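Side-chain contacts in probable disease resistance protein At5g66900 (Arabidopsis thaliana, PDB 7L7W), which is probably a disease resistance protein, one of the plant helper immune receptors that form calcium-permeable cation channels, represented here by its N-terminal RPW8-type four-helix domain: residues A[18-23]-A[65-70]; A[32-37]-A[87-92]; A[45-50]-A[106-111]; A[69-74]-A[120-125]. The protein carries 2 engineered substitutions. All blocks are in the same frame, centred on the assembly; numbering follows the deposited sequence.

The four contacts sample one helical bundle from end to end. Contact 3 is its buried middle, where helices 38-60 and 97-114 meet through methionines and a threonine methyl. Contacts 1, 2 and 4 are only partly buried, and each includes a loop or a helix end. Contacts 1 and 4 overlap at Val69 and Lys70 and touch one another, while contact 2 sits at the other end, its centre about 26 Å from that of contact 1. The loop-bearing contacts 1 and 2 rely on phenylalanine rings. Contact 4, on the same helix 70-88 as contact 2, instead combines leucines with a salt bridge. Lys32 and Glu49 tie contacts 2 and 3 together by another.

Contact 1 (A[18-23]-A[65-70]); sequences AVFSKL and LDFGVK
Phe20 drives the edge of its ring onto one face of Phe67 in a T-shaped pair, the ring centroids 5.2 Å apart and the planes at 74°. The touching atom is Phe20 CE2, which stands 3.8 Å from Phe67 CG and almost as close to the two carbons flanking it. The edge therefore addresses the root of the Phe67 ring and not its centre. The two side chains run in opposing directions, each passing beside the other; on Phe20, CG lies anti to the carbonyl carbon (chi1 -80°), which directs the ring toward the loop. Val19 adds a smaller apolar touch, its CG2 meeting Phe67 CE2 obliquely at 4.1 Å.

The second shell supports the two backbones through weak hydrogen bonds. Phe67 occupies a type I turn from Asp66 to Val69, in which Gly68 N makes a weak hydrogen bond of 3.2 Å to Asp66 OD1, bent at 138°. Across the contact, the carboxylate of Asp59 accepts weak bonds from the backbone N-H groups of Phe20 and Ser21, at the first turn of helix 20-32.

This aromatic pair thus joins the start of helix 20-32 to the loop between helices 38-60 and 70-88 of the RPW8-type four-helix bundle. Phe20 also packs on Ile58 and on Leu75, one from each of those helices, while Phe67 rests on Leu72.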
# COMPACT_ATOMS: atom_id res chain seq x y z
N ALA A 18 -36.01 17.00 1.07
CA ALA A 18 -34.83 16.37 1.64
C ALA A 18 -33.54 17.09 1.25
O ALA A 18 -33.27 17.27 0.06
CB ALA A 18 -34.74 14.91 1.20
N VAL A 19 -32.73 17.46 2.24
CA VAL A 19 -31.47 18.14 1.97
C VAL A 19 -30.31 17.52 2.77
O VAL A 19 -29.32 17.10 2.17
CB VAL A 19 -31.59 19.66 2.21
CG1 VAL A 19 -32.42 20.28 1.11
CG2 VAL A 19 -32.22 19.95 3.57
N PHE A 20 -30.42 17.45 4.10
CA PHE A 20 -29.44 16.66 4.87
C PHE A 20 -29.40 15.23 4.36
O PHE A 20 -28.32 14.68 4.10
CB PHE A 20 -29.79 16.65 6.36
CG PHE A 20 -29.38 17.87 7.10
CD1 PHE A 20 -28.05 18.12 7.37
CD2 PHE A 20 -30.33 18.77 7.57
CE1 PHE A 20 -27.67 19.24 8.06
CE2 PHE A 20 -29.95 19.89 8.26
CZ PHE A 20 -28.61 20.13 8.51
N SER A 21 -30.57 14.60 4.21
CA SER A 21 -30.63 13.21 3.80
C SER A 21 -30.23 13.03 2.34
O SER A 21 -29.67 11.99 1.97
CB SER A 21 -32.03 12.66 4.07
OG SER A 21 -33.00 13.41 3.36
N LYS A 22 -30.45 14.05 1.51
CA LYS A 22 -30.02 13.98 0.11
C LYS A 22 -28.49 14.00 0.02
O LYS A 22 -27.86 13.15 -0.64
CB LYS A 22 -30.65 15.13 -0.66
CG LYS A 22 -29.92 15.57 -1.91
CD LYS A 22 -30.46 16.89 -2.43
CE LYS A 22 -31.66 16.68 -3.34
NZ LYS A 22 -31.46 17.33 -4.67
N LEU A 23 -27.88 14.97 0.70
CA LEU A 23 -26.43 15.06 0.76
C LEU A 23 -25.81 13.84 1.45
O LEU A 23 -24.67 13.49 1.15
CB LEU A 23 -26.03 16.36 1.45
CG LEU A 23 -24.57 16.53 1.85
CD1 LEU A 23 -23.80 17.09 0.68
CD2 LEU A 23 -24.46 17.50 3.04
N LEU A 65 -37.83 23.06 13.11
CA LEU A 65 -36.43 23.36 13.34
C LEU A 65 -35.98 24.46 12.39
O LEU A 65 -36.56 24.65 11.32
CB LEU A 65 -35.55 22.12 13.14
CG LEU A 65 -35.94 20.81 13.82
CD1 LEU A 65 -35.41 19.63 13.04
CD2 LEU A 65 -35.41 20.77 15.24
N ASP A 66 -34.95 25.18 12.80
CA ASP A 66 -34.17 25.98 11.86
C ASP A 66 -32.79 25.35 11.78
O ASP A 66 -32.15 25.06 12.81
CB ASP A 66 -34.08 27.45 12.28
CG ASP A 66 -32.98 27.70 13.29
OD1 ASP A 66 -32.02 28.45 12.99
OD2 ASP A 66 -33.07 27.12 14.39
N PHE A 67 -32.33 25.13 10.57
CA PHE A 67 -31.07 24.43 10.43
C PHE A 67 -29.84 25.30 10.81
O PHE A 67 -28.70 24.86 10.62
CB PHE A 67 -30.97 23.90 9.00
CG PHE A 67 -32.09 22.96 8.63
CD1 PHE A 67 -32.77 22.25 9.61
CD2 PHE A 67 -32.45 22.77 7.31
CE1 PHE A 67 -33.80 21.38 9.28
CE2 PHE A 67 -33.47 21.89 6.97
CZ PHE A 67 -34.14 21.20 7.96
N GLY A 68 -30.02 26.50 11.36
CA GLY A 68 -28.88 27.33 11.70
C GLY A 68 -28.24 27.01 13.03
O GLY A 68 -27.08 27.36 13.25
N VAL A 69 -28.97 26.35 13.94
CA VAL A 69 -28.41 26.11 15.27
C VAL A 69 -27.13 25.28 15.18
O VAL A 69 -26.87 24.59 14.19
CB VAL A 69 -29.46 25.44 16.17
CG1 VAL A 69 -30.72 26.26 16.16
CG2 VAL A 69 -29.75 24.02 15.70
N LYS A 70 -26.34 25.34 16.26
CA LYS A 70 -24.98 24.81 16.22
C LYS A 70 -24.96 23.30 16.01
O LYS A 70 -24.04 22.78 15.36
CB LYS A 70 -24.23 25.19 17.51
CG LYS A 70 -24.39 24.23 18.68
CD LYS A 70 -23.13 24.20 19.55
CE LYS A 70 -23.32 23.37 20.83
NZ LYS A 70 -23.89 21.99 20.59

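Contact 2 (A[32-37]-A[87-92]); sequences KKFKAF and RKFPRV
Phe34 and Phe89 mark the closest backbone approach, 9.0 Å between their CA atoms, where the turn after helix 20-32 faces the end of helix 70-88. Residues 34-37 form a type I turn closed by a 3.0 Å hydrogen bond from Phe37 N to Phe34 O, and Phe34 is also the centre of an inverse gamma turn. Across from it, Phe89 and Pro90 form a short 3-10 segment. The turn presents two rings, and Phe89 enters between them.

Its CD2 stands over the centre of the Phe34 ring, 3.6 Å from Phe34 CD1. This is an edge-to-face pair with planes at 69°. The far end of the same Phe89 ring makes an offset stack on Phe37: the planes are 25° apart, and Phe89 CZ lies 3.5 Å from Phe37 CG. Together the three phenylalanines form an aromatic cluster at one end of the four-helix bundle. On Phe37, CG is anti to the backbone N (chi1 -172°), which swings the ring across to the Phe89 tip. Pro90 extends the surface, its CG approaching Phe34 CZ at 3.7 Å.

The Ser41 hydroxyl lies within hydrogen-bonding distance of the carbonyl oxygens of Phe34, Lys35 and Phe37, among which its single proton must be shared. Tyr95 of the second subunit packs against all three rings, and Trp94 NE1 of that subunit hydrogen-bonds to Val92 O.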
# COMPACT_ATOMS: atom_id res chain seq x y z
N LYS A 32 -19.80 3.48 -1.07
CA LYS A 32 -20.04 2.06 -1.29
C LYS A 32 -19.20 1.53 -2.45
O LYS A 32 -18.80 0.36 -2.44
CB LYS A 32 -21.53 1.83 -1.53
CG LYS A 32 -22.31 1.53 -0.26
CD LYS A 32 -23.80 1.37 -0.54
CE LYS A 32 -24.58 1.02 0.72
NZ LYS A 32 -26.05 1.15 0.54
N LYS A 33 -18.86 2.40 -3.42
CA LYS A 33 -18.13 1.97 -4.61
C LYS A 33 -16.76 1.36 -4.28
O LYS A 33 -16.27 0.52 -5.03
CB LYS A 33 -17.95 3.15 -5.57
CG LYS A 33 -19.25 3.67 -6.20
CD LYS A 33 -18.99 4.83 -7.16
CE LYS A 33 -20.27 5.63 -7.45
NZ LYS A 33 -19.97 6.90 -8.20
N PHE A 34 -16.14 1.75 -3.16
CA PHE A 34 -14.80 1.27 -2.81
C PHE A 34 -14.88 0.00 -1.95
O PHE A 34 -14.43 -0.04 -0.80
CB PHE A 34 -14.01 2.38 -2.10
CG PHE A 34 -13.88 3.65 -2.91
CD1 PHE A 34 -13.16 3.67 -4.10
CD2 PHE A 34 -14.48 4.82 -2.49
CE1 PHE A 34 -13.06 4.84 -4.86
CE2 PHE A 34 -14.37 6.00 -3.25
CZ PHE A 34 -13.67 6.01 -4.43
N LYS A 35 -15.46 -1.05 -2.54
CA LYS A 35 -15.72 -2.27 -1.79
C LYS A 35 -14.45 -2.84 -1.17
O LYS A 35 -14.46 -3.29 -0.01
CB LYS A 35 -16.40 -3.32 -2.68
CG LYS A 35 -17.42 -2.74 -3.63
CD LYS A 35 -17.68 -3.62 -4.82
CE LYS A 35 -19.18 -3.58 -5.11
NZ LYS A 35 -19.65 -4.78 -5.86
N ALA A 36 -13.32 -2.78 -1.89
CA ALA A 36 -12.09 -3.37 -1.39
C ALA A 36 -11.60 -2.72 -0.10
O ALA A 36 -10.99 -3.39 0.73
CB ALA A 36 -10.99 -3.31 -2.45
N PHE A 37 -11.89 -1.42 0.09
CA PHE A 37 -11.38 -0.64 1.22
C PHE A 37 -12.46 -0.57 2.30
O PHE A 37 -13.42 0.19 2.18
CB PHE A 37 -10.93 0.75 0.77
CG PHE A 37 -10.21 1.55 1.84
CD1 PHE A 37 -8.98 1.12 2.33
CD2 PHE A 37 -10.78 2.72 2.37
CE1 PHE A 37 -8.33 1.85 3.33
CE2 PHE A 37 -10.13 3.45 3.36
CZ PHE A 37 -8.90 3.01 3.84
N ARG A 87 -14.43 11.93 -1.75
CA ARG A 87 -14.07 12.35 -3.09
C ARG A 87 -12.57 12.38 -3.29
O ARG A 87 -12.12 12.28 -4.44
CB ARG A 87 -14.70 13.70 -3.42
CG ARG A 87 -16.18 13.72 -3.08
CD ARG A 87 -16.99 14.53 -4.05
NE ARG A 87 -17.58 13.69 -5.09
CZ ARG A 87 -18.89 13.50 -5.25
NH1 ARG A 87 -19.34 12.73 -6.23
NH2 ARG A 87 -19.74 14.08 -4.43
N LYS A 88 -11.78 12.47 -2.21
CA LYS A 88 -10.33 12.48 -2.39
C LYS A 88 -9.73 11.07 -2.30
O LYS A 88 -8.55 10.90 -2.64
CB LYS A 88 -9.66 13.36 -1.34
CG LYS A 88 -9.63 12.70 0.03
CD LYS A 88 -8.53 13.23 0.98
CE LYS A 88 -8.46 14.74 1.05
NZ LYS A 88 -8.22 15.08 2.48
N PHE A 89 -10.48 10.07 -1.85
CA PHE A 89 -9.90 8.73 -1.68
C PHE A 89 -9.12 8.20 -2.88
O PHE A 89 -8.02 7.65 -2.66
CB PHE A 89 -10.97 7.70 -1.31
CG PHE A 89 -10.41 6.33 -1.07
CD1 PHE A 89 -9.47 6.12 -0.06
CD2 PHE A 89 -10.78 5.26 -1.87
CE1 PHE A 89 -8.94 4.86 0.16
CE2 PHE A 89 -10.24 3.99 -1.66
CZ PHE A 89 -9.32 3.80 -0.64
N PRO A 90 -9.60 8.29 -4.12
CA PRO A 90 -8.82 7.74 -5.25
C PRO A 90 -7.41 8.31 -5.37
O PRO A 90 -6.55 7.68 -6.01
CB PRO A 90 -9.67 8.11 -6.46
CG PRO A 90 -11.06 8.10 -5.93
CD PRO A 90 -10.95 8.70 -4.55
N ARG A 91 -7.12 9.46 -4.79
CA ARG A 91 -5.76 9.99 -4.83
C ARG A 91 -5.03 9.86 -3.50
O ARG A 91 -3.95 10.42 -3.35
CB ARG A 91 -5.77 11.43 -5.33
CG ARG A 91 -6.44 11.57 -6.70
CD ARG A 91 -6.69 13.02 -7.08
NE ARG A 91 -6.39 13.93 -5.97
CZ ARG A 91 -7.29 14.62 -5.26
NH1 ARG A 91 -8.60 14.53 -5.51
NH2 ARG A 91 -6.87 15.42 -4.28
N VAL A 92 -5.56 9.10 -2.55
CA VAL A 92 -4.78 8.78 -1.36
C VAL A 92 -3.66 7.81 -1.76
O VAL A 92 -3.92 6.70 -2.23
CB VAL A 92 -5.67 8.17 -0.27
CG1 VAL A 92 -4.87 7.87 0.96
CG2 VAL A 92 -6.77 9.13 0.07

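Contact 3 (A[45-50]-A[106-111]); sequences VSTMEI and RINKDM
Thr47 and Met48 meet Met111 through apolar groups. The Thr47 methyl, CG2, sits 3.5 Å from Met111 CB, close to the opposing backbone. One residue on, Met48 CG lies 3.5 Å from Met111 SD, and the Met111 methyl CE is 4.1 Å from Met48 SD. The two thioethers differ in shape: Met111 runs extended beyond CG and carries its sulfur and methyl over to Met48, which it meets at a slant, whereas Met48 folds at its last torsion (chi3 -64°).

Helices 38-60 and 97-114 run in nearly the same sense here, their local axes 9.6 Å apart at an angle of 20°. They are the second and fourth helices of the four-helix bundle, and this contact lies in its buried interior. Leu24, Val27 and Ile28 of helix 20-32 pack on Met48, while Ala82 of helix 70-88 packs on Met111, so both remaining helices contribute to the same core.

Polar groups meet where the backbones come nearest, 6.5 Å between the CA atoms of Thr47 and Asn108, with the Thr47 hydroxyl beside the Asn108 amide. Farther round helix 97-114, Arg106 NH1 forms a 3.1 Å salt bridge with Asp110 OD2, an oxygen that Arg81 of helix 70-88 also engages.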
# COMPACT_ATOMS: atom_id res chain seq x y z
N VAL A 45 -20.00 3.35 5.74
CA VAL A 45 -21.37 3.34 5.23
C VAL A 45 -22.31 2.71 6.24
O VAL A 45 -23.49 3.06 6.29
CB VAL A 45 -21.52 2.66 3.85
CG1 VAL A 45 -20.41 3.06 2.91
CG2 VAL A 45 -21.68 1.17 4.00
N SER A 46 -21.82 1.82 7.11
CA SER A 46 -22.71 1.31 8.15
C SER A 46 -23.11 2.43 9.10
O SER A 46 -24.30 2.59 9.44
CB SER A 46 -22.05 0.17 8.92
OG SER A 46 -21.51 0.66 10.13
N THR A 47 -22.13 3.23 9.55
CA THR A 47 -22.48 4.35 10.41
C THR A 47 -23.41 5.33 9.69
O THR A 47 -24.41 5.78 10.27
CB THR A 47 -21.23 5.07 10.90
OG1 THR A 47 -20.67 4.32 11.98
CG2 THR A 47 -21.58 6.47 11.38
N MET A 48 -23.12 5.64 8.43
CA MET A 48 -23.95 6.58 7.69
C MET A 48 -25.35 6.04 7.43
O MET A 48 -26.31 6.82 7.35
CB MET A 48 -23.26 6.95 6.36
CG MET A 48 -22.05 7.87 6.52
SD MET A 48 -21.33 8.49 4.96
CE MET A 48 -20.74 6.98 4.17
N GLU A 49 -25.51 4.73 7.33
CA GLU A 49 -26.84 4.17 7.13
C GLU A 49 -27.63 4.16 8.43
O GLU A 49 -28.86 4.26 8.39
CB GLU A 49 -26.73 2.78 6.51
CG GLU A 49 -26.45 2.86 5.01
CD GLU A 49 -26.30 1.51 4.32
OE1 GLU A 49 -25.67 0.58 4.89
OE2 GLU A 49 -26.79 1.39 3.17
N ILE A 50 -26.94 4.07 9.57
CA ILE A 50 -27.59 4.33 10.86
C ILE A 50 -28.07 5.78 10.92
O ILE A 50 -29.19 6.08 11.35
CB ILE A 50 -26.63 4.04 12.03
CG1 ILE A 50 -26.30 2.56 12.14
CG2 ILE A 50 -27.20 4.60 13.34
CD1 ILE A 50 -25.11 2.32 13.06
N ARG A 106 -12.39 9.16 12.64
CA ARG A 106 -12.94 10.19 13.49
C ARG A 106 -14.23 10.73 12.90
O ARG A 106 -15.18 11.01 13.65
CB ARG A 106 -11.95 11.32 13.76
CG ARG A 106 -12.25 11.75 15.16
CD ARG A 106 -11.23 12.57 15.87
NE ARG A 106 -11.91 13.17 17.02
CZ ARG A 106 -12.86 14.10 16.95
NH1 ARG A 106 -13.27 14.58 15.77
NH2 ARG A 106 -13.42 14.57 18.06
N ILE A 107 -14.34 10.80 11.56
CA ILE A 107 -15.63 11.17 10.98
C ILE A 107 -16.69 10.21 11.47
O ILE A 107 -17.72 10.62 12.02
CB ILE A 107 -15.55 11.18 9.44
CG1 ILE A 107 -14.54 12.24 8.98
CG2 ILE A 107 -16.94 11.41 8.85
CD1 ILE A 107 -14.41 12.35 7.47
N ASN A 108 -16.38 8.91 11.38
CA ASN A 108 -17.26 7.86 11.88
C ASN A 108 -17.69 8.16 13.31
O ASN A 108 -18.89 8.24 13.60
CB ASN A 108 -16.52 6.53 11.79
CG ASN A 108 -17.41 5.34 12.01
OD1 ASN A 108 -17.88 4.73 11.05
ND2 ASN A 108 -17.62 4.97 13.27
N LYS A 109 -16.72 8.41 14.20
CA LYS A 109 -17.09 8.57 15.60
C LYS A 109 -18.04 9.75 15.75
O LYS A 109 -19.09 9.63 16.40
CB LYS A 109 -15.85 8.73 16.50
CG LYS A 109 -16.20 9.01 18.00
CD LYS A 109 -17.51 8.26 18.41
CE LYS A 109 -18.05 8.58 19.81
NZ LYS A 109 -19.49 8.17 19.86
N ASP A 110 -17.74 10.86 15.06
CA ASP A 110 -18.57 12.05 15.19
C ASP A 110 -20.01 11.73 14.78
O ASP A 110 -20.96 12.01 15.53
CB ASP A 110 -17.97 13.18 14.36
CG ASP A 110 -16.64 13.68 14.93
OD1 ASP A 110 -16.21 13.16 15.99
OD2 ASP A 110 -16.01 14.58 14.32
N MET A 111 -20.16 11.04 13.64
CA MET A 111 -21.50 10.73 13.16
C MET A 111 -22.25 9.93 14.21
O MET A 111 -23.40 10.26 14.56
CB MET A 111 -21.44 9.98 11.84
CG MET A 111 -21.28 10.89 10.63
SD MET A 111 -20.99 10.00 9.09
CE MET A 111 -21.08 11.34 7.91

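Contact 4 (A[69-74]-A[120-125]); sequences VKELKE and QLLQHR
Glu71 and Leu122 bring the backbones to within 8.5 Å between CA atoms, while the local axes of helices 70-74 and 120-125 stay 11.9 Å apart at an angle of 123°. Leu122 spans the gap and forks over two partners. Its CD1 lies against the Glu71 carboxylate, 3.6 Å from Glu71 CD, and its CD2 meets the Leu72 branch at 3.9 Å from Leu72 CD2. One leucine therefore carries the apolar part of the contact and also packs alongside its charged part.

That charged part is a salt bridge, with Arg125 NH2 at 2.7 Å from Glu71 OE2. The oxygen comes to the guanidinium edge, and the two flat groups lie in nearly parallel planes, although the hydrogen bond is weak because its N-H...O angle is only 126°. A bend in the glutamate (chi2 96°) brings the carboxylate across the Leu122 methyl to the arginine. Arg125 in turn folds back at chi3, which lays one guanidinium face toward the Leu121 carbonyl of its own helix. Lys70 NZ, 6.6 Å from Arg125 NH2, would add to the positive potential around the carboxylate.

The contact holds the short helix 119-127, which follows the four bundle helices of the RPW8-type domain, against the first turn of helix 70-88. Leu65, from the loop preceding that turn, covers Leu122 further, and Phe114 near the end of helix 97-114 packs on Leu72.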
# COMPACT_ATOMS: atom_id res chain seq x y z
N VAL A 69 -28.97 26.35 13.94
CA VAL A 69 -28.41 26.11 15.27
C VAL A 69 -27.13 25.28 15.18
O VAL A 69 -26.87 24.59 14.19
CB VAL A 69 -29.46 25.44 16.17
CG1 VAL A 69 -30.72 26.26 16.16
CG2 VAL A 69 -29.75 24.02 15.70
N LYS A 70 -26.34 25.34 16.26
CA LYS A 70 -24.98 24.81 16.22
C LYS A 70 -24.96 23.30 16.01
O LYS A 70 -24.04 22.78 15.36
CB LYS A 70 -24.23 25.19 17.51
CG LYS A 70 -24.39 24.23 18.68
CD LYS A 70 -23.13 24.20 19.55
CE LYS A 70 -23.32 23.37 20.83
NZ LYS A 70 -23.89 21.99 20.59
N GLU A 71 -25.97 22.59 16.50
CA GLU A 71 -26.02 21.15 16.28
C GLU A 71 -26.22 20.83 14.80
O GLU A 71 -25.51 20.00 14.24
CB GLU A 71 -27.11 20.52 17.14
CG GLU A 71 -26.92 20.76 18.64
CD GLU A 71 -27.72 21.97 19.18
OE1 GLU A 71 -27.99 22.92 18.40
OE2 GLU A 71 -28.07 21.97 20.38
N LEU A 72 -27.15 21.52 14.13
CA LEU A 72 -27.41 21.22 12.73
C LEU A 72 -26.32 21.78 11.81
O LEU A 72 -26.04 21.20 10.74
CB LEU A 72 -28.80 21.73 12.34
CG LEU A 72 -29.86 21.03 13.20
CD1 LEU A 72 -31.29 21.28 12.71
CD2 LEU A 72 -29.59 19.53 13.27
N LYS A 73 -25.67 22.87 12.21
CA LYS A 73 -24.52 23.33 11.46
C LYS A 73 -23.37 22.34 11.57
O LYS A 73 -22.65 22.10 10.59
CB LYS A 73 -24.13 24.74 11.93
CG LYS A 73 -23.40 25.56 10.87
CD LYS A 73 -24.38 26.17 9.84
CE LYS A 73 -23.65 26.51 8.53
NZ LYS A 73 -23.68 25.40 7.51
N GLU A 74 -23.21 21.69 12.73
CA GLU A 74 -22.17 20.68 12.84
C GLU A 74 -22.56 19.38 12.13
O GLU A 74 -21.68 18.64 11.68
CB GLU A 74 -21.82 20.40 14.30
CG GLU A 74 -22.66 19.30 14.95
CD GLU A 74 -22.11 18.85 16.30
OE1 GLU A 74 -21.21 19.56 16.83
OE2 GLU A 74 -22.59 17.81 16.81
N GLN A 120 -36.45 16.39 20.17
CA GLN A 120 -37.51 17.12 20.86
C GLN A 120 -36.95 18.35 21.57
O GLN A 120 -37.54 19.43 21.51
CB GLN A 120 -38.25 16.22 21.85
CG GLN A 120 -39.70 16.62 22.09
CD GLN A 120 -40.15 16.47 23.54
OE1 GLN A 120 -39.42 15.90 24.37
NE2 GLN A 120 -41.35 16.98 23.86
N LEU A 121 -35.78 18.20 22.21
CA LEU A 121 -35.15 19.36 22.84
C LEU A 121 -34.69 20.36 21.80
O LEU A 121 -34.69 21.57 22.07
CB LEU A 121 -33.98 18.92 23.70
CG LEU A 121 -34.29 18.93 25.20
CD1 LEU A 121 -34.43 20.38 25.73
CD2 LEU A 121 -35.54 18.11 25.48
N LEU A 122 -34.32 19.89 20.61
CA LEU A 122 -33.91 20.78 19.54
C LEU A 122 -35.06 21.69 19.12
O LEU A 122 -34.94 22.93 19.16
CB LEU A 122 -33.42 19.96 18.35
CG LEU A 122 -32.26 20.55 17.56
CD1 LEU A 122 -31.05 20.69 18.47
CD2 LEU A 122 -31.97 19.66 16.36
N GLN A 123 -36.18 21.09 18.71
CA GLN A 123 -37.32 21.91 18.30
C GLN A 123 -37.90 22.69 19.48
O GLN A 123 -38.41 23.80 19.28
CB GLN A 123 -38.38 21.05 17.60
CG GLN A 123 -39.46 20.46 18.46
CD GLN A 123 -40.68 20.08 17.63
OE1 GLN A 123 -41.41 20.94 17.15
NE2 GLN A 123 -40.87 18.78 17.41
N HIS A 124 -37.77 22.17 20.71
CA HIS A 124 -38.18 22.95 21.87
C HIS A 124 -37.37 24.24 21.95
O HIS A 124 -37.95 25.33 22.02
CB HIS A 124 -38.00 22.14 23.15
CG HIS A 124 -38.10 22.96 24.40
ND1 HIS A 124 -39.30 23.49 24.85
CD2 HIS A 124 -37.16 23.36 25.29
CE1 HIS A 124 -39.08 24.18 25.96
NE2 HIS A 124 -37.79 24.11 26.25
N ARG A 125 -36.04 24.13 21.95
CA ARG A 125 -35.21 25.32 22.03
C ARG A 125 -35.45 26.24 20.84
O ARG A 125 -35.14 27.43 20.92
CB ARG A 125 -33.72 24.95 22.14
CG ARG A 125 -33.35 24.28 23.46
CD ARG A 125 -31.85 24.19 23.70
NE ARG A 125 -31.16 23.37 22.70
CZ ARG A 125 -30.95 22.06 22.81
NH1 ARG A 125 -31.40 21.40 23.87
NH2 ARG A 125 -30.32 21.39 21.84